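Local coordinates for vascular endothelial growth factor homolog (PDB 2GNN), which acts as a disulfide-linked homodimeric growth factor that binds vascular endothelial growth factor receptors and induces endothelial proliferation, at the interface of chains A and B. Coordinates in Å, arbitrary orientation; residue numbers count along the deposited sequence, not the author numbering. Chains: chain A/B, Vascular endothelial growth factor homolog.

The interface of chains A and B. Residues chain A 44-45, 77; chain B 13, 16-17, 20.
The indole nitrogen NE1 of B:Trp13 gives its hydrogen to the backbone carbonyl O of A:Asn44 at 3.1 Å. The bond bends to 152° at the hydrogen. The oxygen lies close to the plane of the indole, while the donor stands above the carbonyl plane, 41° out of it. With CG of B:Trp13 anti to its own backbone N (chi1 -179°), the ring reaches across to chain A beside B:Leu17, its NE1 edge towards the peptide that joins A:Asn44 to A:Pro45. One indole face takes A:Leu77, whose CG sits 4.3 Å above the plane and towards the rim; the bond at the edge and the leucine on the face probably limit how the ring can turn. The peptide bond before A:Pro45 is cis. The proline ring lies along the helix next to B:Trp13, its CD 3.7 Å from NE1 of B:Trp13. Further along, CG of A:Pro45 meets the CG1 methyl of B:Val16 at 3.8 Å, the two side chains crossing at about a right angle, and CB of A:Pro45 rests 3.8 Å from CB of B:Ser20. The B:Ser20 hydroxyl OG turns back to the carbonyl O of B:Leu17 at 3.1 Å, a bond at the helix end that should steady the hydroxyl. On the other flank, CD1 of B:Leu17 comes within 4.0 Å of the side-chain oxygen OD1 of A:Asn44, a loose contact. In this disulfide-linked cystine-knot homodimer, N-terminal helix 13-20 of one subunit packs on the other, against the loop leading into strand 47-54 and the end of strand 68-77, adding a non-covalent contact that the two-fold symmetry repeats.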
# COMPACT_ATOMS: atom_id res chain seq x y z
N ASN A 44 -9.63 -15.19 12.77
CA ASN A 44 -10.01 -13.87 13.24
C ASN A 44 -8.78 -13.16 13.82
O ASN A 44 -8.28 -13.55 14.88
CB ASN A 44 -11.12 -13.98 14.30
CG ASN A 44 -11.81 -12.65 14.58
OD1 ASN A 44 -11.25 -11.58 14.37
ND2 ASN A 44 -13.05 -12.73 15.06
N PRO A 45 -8.27 -12.13 13.11
CA PRO A 45 -8.69 -11.57 11.83
C PRO A 45 -8.26 -12.39 10.59
O PRO A 45 -7.26 -13.11 10.65
CB PRO A 45 -8.01 -10.20 11.81
CG PRO A 45 -6.77 -10.39 12.62
CD PRO A 45 -7.13 -11.38 13.69
N LEU A 77 -6.96 -15.73 16.23
CA LEU A 77 -8.02 -16.63 16.67
C LEU A 77 -8.37 -17.68 15.62
O LEU A 77 -8.62 -17.35 14.46
CB LEU A 77 -9.27 -15.86 17.08
CG LEU A 77 -9.53 -15.54 18.56
CD1 LEU A 77 -10.92 -14.96 18.71
CD2 LEU A 77 -9.40 -16.77 19.44
N TRP B 13 -2.73 -10.36 20.00
CA TRP B 13 -3.96 -10.34 19.21
C TRP B 13 -4.60 -8.95 18.99
O TRP B 13 -5.02 -8.64 17.87
CB TRP B 13 -4.99 -11.32 19.77
CG TRP B 13 -6.25 -11.35 18.97
CD1 TRP B 13 -6.42 -11.93 17.75
CD2 TRP B 13 -7.50 -10.75 19.32
NE1 TRP B 13 -7.71 -11.74 17.32
CE2 TRP B 13 -8.40 -11.02 18.26
CE3 TRP B 13 -7.96 -10.03 20.43
CZ2 TRP B 13 -9.73 -10.58 18.27
CZ3 TRP B 13 -9.29 -9.59 20.45
CH2 TRP B 13 -10.15 -9.87 19.37
N VAL B 16 -2.69 -7.24 16.43
CA VAL B 16 -2.91 -7.91 15.14
C VAL B 16 -4.23 -7.46 14.52
O VAL B 16 -4.30 -7.13 13.33
CB VAL B 16 -2.86 -9.47 15.26
CG1 VAL B 16 -3.18 -10.13 13.93
CG2 VAL B 16 -1.50 -9.93 15.75
N LEU B 17 -5.28 -7.44 15.34
CA LEU B 17 -6.60 -6.99 14.95
C LEU B 17 -6.56 -5.54 14.48
O LEU B 17 -7.01 -5.23 13.38
CB LEU B 17 -7.57 -7.16 16.12
CG LEU B 17 -9.04 -6.83 15.86
CD1 LEU B 17 -9.72 -7.97 15.09
CD2 LEU B 17 -9.73 -6.57 17.18
N SER B 20 -5.29 -5.15 11.05
CA SER B 20 -6.11 -5.68 9.96
C SER B 20 -7.46 -4.97 9.75
O SER B 20 -8.22 -5.32 8.83
CB SER B 20 -6.37 -7.16 10.18
OG SER B 20 -7.42 -7.34 11.10